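Local coordinates for GGDEF and EAL domain-containing protein (Vibrio cholerae O1 str. 2010EL-1786, PDB 6PWK) that binds the second messenger c-di-GMP and, as a LapD-type receptor, probably relays its level to the control of large adhesins in cell adhesion and biofilm formation, at residues A[298-311]-A[327-339]. Sequence-based numbering, arbitrary orientation.
With MG (magnesium ion), chain E; C2E (9,9'-[(2R,3R,3aS,5S,7aR,9R,10R,10aS,12S,14aR)-3,5,10,12-tetrahydroxy-5,12-dioxidooctahydro-2H,7H-difuro[3,2-d:3',2'-j][1,3,7,9,2,8]tetraoxadiphosphacyclododecine-2,9-diyl]bis(2-amino-1,9-dihydro-6H-purin-6-one)), chain C.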
ATOM      1  N   ALA A 298       6.405   3.145  31.636  1.00 91.30           N
ATOM      2  CA  ALA A 298       6.295   3.879  30.378  1.00 88.26           C
ATOM      3  C   ALA A 298       7.326   4.996  30.285  1.00 92.76           C
ATOM      4  O   ALA A 298       7.838   5.289  29.198  1.00 92.78           O
ATOM      5  CB  ALA A 298       4.882   4.438  30.222  1.00 84.57           C
ATOM      6  N   ASN A 299       7.647   5.632  31.413  1.00 89.95           N
ATOM      7  CA  ASN A 299       8.635   6.705  31.409  1.00 85.27           C
ATOM      8  C   ASN A 299      10.049   6.207  31.146  1.00 78.63           C
ATOM      9  O   ASN A 299      10.942   7.029  30.914  1.00 88.19           O
ATOM     10  CB  ASN A 299       8.588   7.468  32.735  1.00 90.39           C
ATOM     11  CG  ASN A 299       8.657   6.549  33.940  1.00 96.72           C
ATOM     12  OD1 ASN A 299       7.630   6.112  34.463  1.00104.87           O
ATOM     13  ND2 ASN A 299       9.870   6.253  34.391  1.00 93.96           N
ATOM     14  N   LEU A 300      10.274   4.893  31.167  1.00 71.23           N
ATOM     15  CA  LEU A 300      11.593   4.311  30.957  1.00 74.38           C
ATOM     16  C   LEU A 300      11.760   3.724  29.559  1.00 74.91           C
ATOM     17  O   LEU A 300      12.689   2.942  29.331  1.00 77.60           O
ATOM     18  CB  LEU A 300      11.866   3.238  32.013  1.00 70.99           C
ATOM     19  CG  LEU A 300      11.875   3.679  33.478  1.00 71.81           C
ATOM     20  CD1 LEU A 300      11.936   2.471  34.398  1.00 67.01           C
ATOM     21  CD2 LEU A 300      13.043   4.613  33.743  1.00 81.31           C
ATOM     22  N   LEU A 301      10.884   4.081  28.622  1.00 71.24           N
ATOM     23  CA  LEU A 301      10.913   3.536  27.269  1.00 65.74           C
ATOM     24  C   LEU A 301      11.165   4.658  26.274  1.00 64.60           C
ATOM     25  O   LEU A 301      10.371   5.600  26.179  1.00 71.63           O
ATOM     26  CB  LEU A 301       9.605   2.814  26.935  1.00 59.64           C
ATOM     27  CG  LEU A 301       9.371   1.445  27.573  1.00 61.27           C
ATOM     28  CD1 LEU A 301       7.975   0.941  27.252  1.00 63.00           C
ATOM     29  CD2 LEU A 301      10.415   0.451  27.102  1.00 56.94           C
ATOM     30  N   HIS A 302      12.266   4.551  25.536  1.00 53.12           N
ATOM     31  CA  HIS A 302      12.568   5.434  24.416  1.00 57.98           C
ATOM     32  C   HIS A 302      12.453   4.622  23.133  1.00 60.09           C
ATOM     33  O   HIS A 302      13.105   3.583  22.995  1.00 59.15           O
ATOM     34  CB  HIS A 302      13.967   6.040  24.543  1.00 59.32           C
ATOM     35  CG  HIS A 302      14.106   7.022  25.664  1.00 69.35           C
ATOM     36  ND1 HIS A 302      15.269   7.723  25.896  1.00 68.52           N
ATOM     37  CD2 HIS A 302      13.230   7.423  26.615  1.00 73.37           C
ATOM     38  CE1 HIS A 302      15.104   8.514  26.942  1.00 72.40           C
ATOM     39  NE2 HIS A 302      13.875   8.350  27.397  1.00 74.66           N
ATOM     40  N   PHE A 303      11.625   5.087  22.204  1.00 57.03           N
ATOM     41  CA  PHE A 303      11.432   4.407  20.930  1.00 56.24           C
ATOM     42  C   PHE A 303      12.312   5.065  19.875  1.00 58.05           C
ATOM     43  O   PHE A 303      12.122   6.240  19.545  1.00 61.21           O
ATOM     44  CB  PHE A 303       9.961   4.429  20.515  1.00 50.11           C
ATOM     45  CG  PHE A 303       9.092   3.527  21.344  1.00 50.85           C
ATOM     46  CD1 PHE A 303       9.015   2.173  21.068  1.00 52.08           C
ATOM     47  CD2 PHE A 303       8.361   4.031  22.408  1.00 55.00           C
ATOM     48  CE1 PHE A 303       8.223   1.337  21.832  1.00 56.85           C
ATOM     49  CE2 PHE A 303       7.565   3.200  23.176  1.00 55.78           C
ATOM     50  CZ  PHE A 303       7.496   1.852  22.888  1.00 54.88           C
ATOM     51  N   GLU A 304      13.274   4.308  19.353  1.00 56.20           N
ATOM     52  CA  GLU A 304      14.228   4.823  18.377  1.00 53.42           C
ATOM     53  C   GLU A 304      13.648   4.626  16.982  1.00 53.10           C
ATOM     54  O   GLU A 304      13.510   3.492  16.511  1.00 54.86           O
ATOM     55  CB  GLU A 304      15.579   4.129  18.527  1.00 51.67           C
ATOM     56  CG  GLU A 304      16.757   4.998  18.124  1.00 66.05           C
ATOM     57  CD  GLU A 304      18.013   4.688  18.919  1.00 65.09           C
ATOM     58  OE1 GLU A 304      18.847   3.894  18.437  1.00 64.66           O
ATOM     59  OE2 GLU A 304      18.161   5.234  20.033  1.00 58.51           O
ATOM     60  N   ILE A 305      13.312   5.725  16.325  1.00 48.66           N
ATOM     61  CA  ILE A 305      12.642   5.716  15.027  1.00 53.95           C
ATOM     62  C   ILE A 305      13.645   6.156  13.968  1.00 49.37           C
ATOM     63  O   ILE A 305      14.292   7.196  14.141  1.00 47.58           O
ATOM     64  CB  ILE A 305      11.407   6.635  15.020  1.00 59.42           C
ATOM     65  CG1 ILE A 305      10.417   6.193  16.101  1.00 59.89           C
ATOM     66  CG2 ILE A 305      10.752   6.637  13.656  1.00 62.90           C
ATOM     67  CD1 ILE A 305       9.246   7.129  16.275  1.00 68.90           C
ATOM     68  N   PRO A 306      13.809   5.409  12.876  1.00 49.69           N
ATOM     69  CA  PRO A 306      14.768   5.816  11.844  1.00 53.24           C
ATOM     70  C   PRO A 306      14.351   7.122  11.187  1.00 63.45           C
ATOM     71  O   PRO A 306      13.164   7.438  11.077  1.00 61.97           O
ATOM     72  CB  PRO A 306      14.732   4.651  10.843  1.00 49.51           C
ATOM     73  CG  PRO A 306      14.124   3.505  11.594  1.00 44.72           C
ATOM     74  CD  PRO A 306      13.156   4.132  12.546  1.00 48.37           C
ATOM     75  N   GLU A 307      15.354   7.886  10.748  1.00 67.53           N
ATOM     76  CA  GLU A 307      15.079   9.159  10.088  1.00 66.39           C
ATOM     77  C   GLU A 307      14.252   8.967   8.823  1.00 65.40           C
ATOM     78  O   GLU A 307      13.460   9.845   8.461  1.00 68.90           O
ATOM     79  CB  GLU A 307      16.392   9.877   9.770  1.00 63.79           C
ATOM     80  CG  GLU A 307      16.224  11.157   8.966  1.00 70.84           C
ATOM     81  CD  GLU A 307      17.499  11.968   8.891  1.00 79.46           C
ATOM     82  OE1 GLU A 307      17.668  12.892   9.715  1.00 81.98           O
ATOM     83  OE2 GLU A 307      18.336  11.677   8.011  1.00 82.81           O
ATOM     84  N   GLY A 308      14.411   7.827   8.147  1.00 60.89           N
ATOM     85  CA  GLY A 308      13.625   7.564   6.954  1.00 57.13           C
ATOM     86  C   GLY A 308      12.130   7.566   7.207  1.00 65.34           C
ATOM     87  O   GLY A 308      11.347   7.889   6.310  1.00 63.15           O
ATOM     88  N   CYS A 309      11.710   7.208   8.423  1.00 67.28           N
ATOM     89  CA  CYS A 309      10.291   7.262   8.762  1.00 60.37           C
ATOM     90  C   CYS A 309       9.766   8.689   8.706  1.00 62.14           C
ATOM     91  O   CYS A 309       8.714   8.955   8.116  1.00 66.87           O
ATOM     92  CB  CYS A 309      10.052   6.674  10.150  1.00 56.51           C
ATOM     93  SG  CYS A 309      10.003   4.886  10.226  1.00 65.83           S
ATOM     94  N   PHE A 310      10.491   9.623   9.323  1.00 58.40           N
ATOM     95  CA  PHE A 310       9.986  10.986   9.451  1.00 61.93           C
ATOM     96  C   PHE A 310       9.873  11.684   8.102  1.00 65.28           C
ATOM     97  O   PHE A 310       8.976  12.512   7.908  1.00 75.75           O
ATOM     98  CB  PHE A 310      10.884  11.792  10.388  1.00 67.13           C
ATOM     99  CG  PHE A 310      10.844  11.333  11.818  1.00 59.97           C
ATOM    100  CD1 PHE A 310       9.874  11.806  12.687  1.00 50.23           C
ATOM    101  CD2 PHE A 310      11.785  10.437  12.299  1.00 56.49           C
ATOM    102  CE1 PHE A 310       9.837  11.389  14.004  1.00 48.34           C
ATOM    103  CE2 PHE A 310      11.754  10.018  13.614  1.00 55.52           C
ATOM    104  CZ  PHE A 310      10.779  10.493  14.467  1.00 56.63           C
ATOM    105  N   VAL A 311      10.759  11.368   7.158  1.00 62.65           N
ATOM    106  CA  VAL A 311      10.747  12.075   5.881  1.00 73.58           C
ATOM    107  C   VAL A 311       9.934  11.335   4.819  1.00 74.31           C
ATOM    108  O   VAL A 311       9.423  11.965   3.890  1.00 75.88           O
ATOM    109  CB  VAL A 311      12.187  12.339   5.399  1.00 74.82           C
ATOM    110  CG1 VAL A 311      13.140  12.451   6.582  1.00 80.73           C
ATOM    111  CG2 VAL A 311      12.655  11.268   4.418  1.00 70.11           C
ATOM    112  N   ALA A 327       0.906   7.817  26.088  1.00 81.92           N
ATOM    113  CA  ALA A 327       0.981   6.776  27.102  1.00 82.25           C
ATOM    114  C   ALA A 327       2.139   6.970  28.072  1.00 80.12           C
ATOM    115  O   ALA A 327       2.406   6.080  28.886  1.00 81.11           O
ATOM    116  CB  ALA A 327       1.084   5.405  26.435  1.00 81.10           C
ATOM    117  N   GLY A 328       2.835   8.101  28.006  1.00 78.31           N
ATOM    118  CA  GLY A 328       3.909   8.376  28.938  1.00 74.26           C
ATOM    119  C   GLY A 328       5.283   7.914  28.514  1.00 76.31           C
ATOM    120  O   GLY A 328       6.181   7.831  29.360  1.00 81.39           O
ATOM    121  N   ALA A 329       5.480   7.603  27.239  1.00 74.38           N
ATOM    122  CA  ALA A 329       6.783   7.247  26.707  1.00 64.12           C
ATOM    123  C   ALA A 329       7.292   8.389  25.828  1.00 63.97           C
ATOM    124  O   ALA A 329       6.684   9.463  25.754  1.00 66.45           O
ATOM    125  CB  ALA A 329       6.700   5.920  25.950  1.00 58.09           C
ATOM    126  N   ASP A 330       8.418   8.159  25.156  1.00 55.59           N
ATOM    127  CA  ASP A 330       9.000   9.168  24.284  1.00 59.27           C
ATOM    128  C   ASP A 330       9.731   8.469  23.143  1.00 59.53           C
ATOM    129  O   ASP A 330       9.787   7.238  23.077  1.00 60.65           O
ATOM    130  CB  ASP A 330       9.927  10.102  25.066  1.00 70.53           C
ATOM    131  CG  ASP A 330       9.928  11.513  24.517  1.00 78.43           C
ATOM    132  OD1 ASP A 330       9.585  11.687  23.328  1.00 73.20           O
ATOM    133  OD2 ASP A 330      10.270  12.447  25.273  1.00 84.56           O
ATOM    134  N   PHE A 331      10.300   9.269  22.241  1.00 49.51           N
ATOM    135  CA  PHE A 331      10.904   8.734  21.030  1.00 56.22           C
ATOM    136  C   PHE A 331      12.088   9.596  20.611  1.00 50.34           C
ATOM    137  O   PHE A 331      12.223  10.750  21.027  1.00 50.54           O
ATOM    138  CB  PHE A 331       9.883   8.648  19.887  1.00 53.61           C
ATOM    139  CG  PHE A 331       9.336   9.983  19.462  1.00 53.49           C
ATOM    140  CD1 PHE A 331       9.943  10.709  18.449  1.00 51.93           C
ATOM    141  CD2 PHE A 331       8.216  10.514  20.080  1.00 56.29           C
ATOM    142  CE1 PHE A 331       9.442  11.938  18.061  1.00 57.43           C
ATOM    143  CE2 PHE A 331       7.711  11.740  19.695  1.00 61.30           C
ATOM    144  CZ  PHE A 331       8.325  12.454  18.685  1.00 61.76           C
ATOM    145  N   GLY A 332      12.940   9.015  19.764  1.00 50.10           N
ATOM    146  CA  GLY A 332      14.077   9.714  19.200  1.00 49.99           C
ATOM    147  C   GLY A 332      14.308   9.295  17.761  1.00 53.29           C
ATOM    148  O   GLY A 332      13.595   8.447  17.222  1.00 50.61           O
ATOM    149  N   VAL A 333      15.322   9.907  17.150  1.00 57.23           N
ATOM    150  CA  VAL A 333      15.676   9.668  15.754  1.00 64.88           C
ATOM    151  C   VAL A 333      16.975   8.876  15.712  1.00 66.73           C
ATOM    152  O   VAL A 333      17.897   9.135  16.494  1.00 58.38           O
ATOM    153  CB  VAL A 333      15.805  10.990  14.973  1.00 67.32           C
ATOM    154  CG1 VAL A 333      16.007  10.714  13.487  1.00 61.07           C
ATOM    155  CG2 VAL A 333      14.574  11.854  15.200  1.00 48.20           C
ATOM    156  N   ASP A 334      17.051   7.911  14.794  1.00 68.50           N
ATOM    157  CA  ASP A 334      18.150   6.951  14.778  1.00 73.01           C
ATOM    158  C   ASP A 334      19.228   7.284  13.750  1.00 79.13           C
ATOM    159  O   ASP A 334      20.416   7.308  14.087  1.00 93.88           O
ATOM    160  CB  ASP A 334      17.602   5.540  14.529  1.00 69.49           C
ATOM    161  CG  ASP A 334      18.517   4.454  15.066  1.00 73.85           C
ATOM    162  OD1 ASP A 334      19.597   4.786  15.598  1.00 74.27           O
ATOM    163  OD2 ASP A 334      18.152   3.263  14.960  1.00 78.51           O
ATOM    164  N   ASN A 335      18.849   7.519  12.495  1.00 66.06           N
ATOM    165  CA  ASN A 335      19.801   7.860  11.439  1.00 65.60           C
ATOM    166  C   ASN A 335      19.883   9.362  11.216  1.00 69.21           C
ATOM    167  O   ASN A 335      19.898   9.831  10.073  1.00 70.10           O
ATOM    168  CB  ASN A 335      19.439   7.147  10.140  1.00 70.95           C
ATOM    169  CG  ASN A 335      19.766   5.670  10.175  1.00 75.66           C
ATOM    170  OD1 ASN A 335      20.679   5.243  10.881  1.00 82.80           O
ATOM    171  ND2 ASN A 335      19.024   4.879   9.408  1.00 78.39           N
ATOM    172  N   TYR A 336      19.950  10.135  12.299  1.00 66.97           N
ATOM    173  CA  TYR A 336      19.873  11.585  12.201  1.00 69.77           C
ATOM    174  C   TYR A 336      21.017  12.148  11.368  1.00 73.33           C
ATOM    175  O   TYR A 336      22.189  11.853  11.616  1.00 73.16           O
ATOM    176  CB  TYR A 336      19.888  12.204  13.596  1.00 67.33           C
ATOM    177  CG  TYR A 336      19.876  13.709  13.575  1.00 74.09           C
ATOM    178  CD1 TYR A 336      18.839  14.394  12.964  1.00 74.10           C
ATOM    179  CD2 TYR A 336      20.895  14.446  14.161  1.00 89.46           C
ATOM    180  CE1 TYR A 336      18.819  15.765  12.933  1.00 80.49           C
ATOM    181  CE2 TYR A 336      20.880  15.828  14.138  1.00 92.47           C
ATOM    182  CZ  TYR A 336      19.834  16.482  13.522  1.00 86.27           C
ATOM    183  OH  TYR A 336      19.797  17.857  13.488  1.00 80.00           O
ATOM    184  N   GLY A 337      20.667  12.966  10.378  1.00 66.67           N
ATOM    185  CA  GLY A 337      21.635  13.622   9.531  1.00 66.41           C
ATOM    186  C   GLY A 337      21.899  12.939   8.207  1.00 65.52           C
ATOM    187  O   GLY A 337      22.593  13.517   7.363  1.00 67.72           O
ATOM    188  N   ARG A 338      21.370  11.731   7.995  1.00 73.96           N
ATOM    189  CA  ARG A 338      21.625  11.038   6.737  1.00 74.24           C
ATOM    190  C   ARG A 338      20.878  11.698   5.586  1.00 79.77           C
ATOM    191  O   ARG A 338      21.380  11.745   4.457  1.00 81.63           O
ATOM    192  CB  ARG A 338      21.240   9.564   6.858  1.00 66.31           C
ATOM    193  CG  ARG A 338      21.666   8.721   5.668  1.00 64.02           C
ATOM    194  CD  ARG A 338      21.338   7.253   5.875  1.00 66.53           C
ATOM    195  NE  ARG A 338      22.195   6.627   6.876  1.00 64.17           N
ATOM    196  CZ  ARG A 338      22.098   5.354   7.247  1.00 78.09           C
ATOM    197  NH1 ARG A 338      21.178   4.571   6.698  1.00 81.53           N
ATOM    198  NH2 ARG A 338      22.917   4.863   8.166  1.00 85.77           N
ATOM    199  N   ASN A 339      19.684  12.220   5.852  1.00 87.68           N
ATOM    200  CA  ASN A 339      18.922  12.961   4.851  1.00 97.80           C
ATOM    201  C   ASN A 339      19.042  14.459   5.125  1.00 99.56           C
ATOM    202  O   ASN A 339      18.076  15.153   5.448  1.00 95.61           O
ATOM    203  CB  ASN A 339      17.468  12.498   4.842  1.00 99.17           C
ATOM    204  CG  ASN A 339      17.325  11.032   4.475  1.00 96.39           C
ATOM    205  OD1 ASN A 339      16.779  10.237   5.240  1.00 93.15           O
ATOM    206  ND2 ASN A 339      17.821  10.668   3.298  1.00 97.80           N
TER
HETATM  207 MG    MG E 703      19.408   2.661  16.754  1.00 45.01          MG
HETATM  208  P1  C2E C 701      21.659   0.582  14.889  1.00 81.95           P
HETATM  209  O2P C2E C 701      20.514   1.410  15.406  1.00 58.71           O
HETATM  210  O1P C2E C 701      22.595   1.570  14.251  1.00 47.07           O
HETATM  211  O5' C2E C 701      22.526  -0.086  16.106  1.00 75.93           O
HETATM  212  C5' C2E C 701      23.898   0.127  16.126  1.00 56.10           C
HETATM  213  C4' C2E C 701      24.551  -1.117  15.463  1.00 61.16           C
HETATM  214  O4' C2E C 701      25.835  -0.949  15.346  1.00 62.54           O
HETATM  215  C3' C2E C 701      24.428  -2.354  16.371  1.00 57.48           C
HETATM  216  O3' C2E C 701      24.725  -3.423  15.612  1.00 55.52           O
HETATM  217  C2' C2E C 701      25.597  -2.113  17.338  1.00 54.65           C
HETATM  218  O2' C2E C 701      25.944  -3.376  18.049  1.00 46.82           O
HETATM  219  C1' C2E C 701      26.537  -1.868  16.470  1.00 59.59           C
HETATM  220  N9  C2E C 701      27.719  -1.132  16.840  1.00 66.00           N
HETATM  221  C8  C2E C 701      27.294  -0.615  18.019  1.00 64.72           C
HETATM  222  N7  C2E C 701      28.316   0.136  18.505  1.00 60.04           N
HETATM  223  C5  C2E C 701      29.329   0.088  17.647  1.00 61.91           C
HETATM  224  C6  C2E C 701      30.734   0.713  17.609  1.00 68.29           C
HETATM  225  O6  C2E C 701      31.132   1.407  18.483  1.00 76.06           O
HETATM  226  N1  C2E C 701      31.598   0.453  16.498  1.00 64.73           N
HETATM  227  C2  C2E C 701      31.181  -0.382  15.401  1.00 68.89           C
HETATM  228  N2  C2E C 701      32.019  -0.680  14.243  1.00 69.33           N
HETATM  229  N3  C2E C 701      29.845  -0.952  15.467  1.00 70.28           N
HETATM  230  C4  C2E C 701      28.942  -0.692  16.616  1.00 64.85           C
HETATM  231  P11 C2E C 701      23.576  -4.617  15.706  1.00 64.06           P
HETATM  232  O21 C2E C 701      23.419  -5.345  17.015  1.00 63.23           O
HETATM  233  O11 C2E C 701      23.988  -5.673  14.712  1.00 49.51           O
HETATM  234  O5A C2E C 701      22.241  -3.834  15.132  1.00 66.63           O
HETATM  235  C5A C2E C 701      22.296  -3.631  13.746  1.00 54.78           C
HETATM  236  C4A C2E C 701      21.033  -3.029  13.277  1.00 57.33           C
HETATM  237  O4A C2E C 701      20.064  -3.896  13.399  1.00 61.56           O
HETATM  238  C3A C2E C 701      20.627  -1.697  14.224  1.00 65.50           C
HETATM  239  O3A C2E C 701      21.248  -0.450  13.660  1.00 73.53           O
HETATM  240  C2A C2E C 701      19.406  -1.619  14.181  1.00 59.71           C
HETATM  241  O2A C2E C 701      18.979  -0.767  13.014  1.00 56.78           O
HETATM  242  C1A C2E C 701      18.894  -3.152  14.002  1.00 54.76           C
HETATM  243  N91 C2E C 701      18.544  -3.658  15.161  1.00 48.05           N
HETATM  244  C81 C2E C 701      19.308  -4.178  16.134  1.00 47.10           C
HETATM  245  N71 C2E C 701      18.465  -4.558  17.113  1.00 39.76           N
HETATM  246  C51 C2E C 701      17.221  -4.274  16.737  1.00 43.49           C
HETATM  247  C61 C2E C 701      15.873  -4.472  17.421  1.00 45.00           C
HETATM  248  O61 C2E C 701      15.852  -4.967  18.491  1.00 38.48           O
HETATM  249  N11 C2E C 701      14.658  -4.068  16.783  1.00 53.92           N
HETATM  250  C21 C2E C 701      14.698  -3.467  15.479  1.00 45.00           C
HETATM  251  N21 C2E C 701      13.460  -3.057  14.833  1.00 58.25           N
HETATM  252  N31 C2E C 701      15.998  -3.279  14.833  1.00 52.53           N
HETATM  253  C41 C2E C 701      17.261  -3.705  15.507  1.00 44.20           C
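Glu304 and Asp334 meet at a magnesium ion at the C-terminal ends of two adjacent parallel strands of the EAL barrel, joined through helices 307-312 and 314-326 in a beta-alpha-beta crossover. Strands 301-305 and 330-333 pair through hydrogen bonds such as Gly332 N to Phe303 O (2.9 Å) and Ile305 N to Gly332 O. Glu304 OE1 and Asp334 OD1 sit 3.1 Å apart because both hold the metal; Asp334 chelates it with both oxygens, c-di-GMP adds O2P, and Glu218 and Asn272 complete the site. Glu304 OE2 pairs with Lys355.

On the other face, Phe310 presents its ring edge to Phe331 CD1, and Phe310 CE2 lies 3.7 Å from Val333 CG2.

Beyond the strands, Glu307 reaches into the turn 335-338. Its CB packs on Val333 CG1 and Asn335 O; CG, anti to the backbone N (chi1 175°), carries the chain on past Asn339 OD1, and CD lies against Asn335 O. The carboxylate then grips two backbone N-H groups, with Tyr345 OH also hydrogen-bonded to Glu307 OE1. Gly337 N meets Glu307 OE1 at 3.1 Å, on its syn side but 33° out of the carboxylate plane. Asn339 N approaches Glu307 OE2 at 2.6 Å, nearly along the C-O axis.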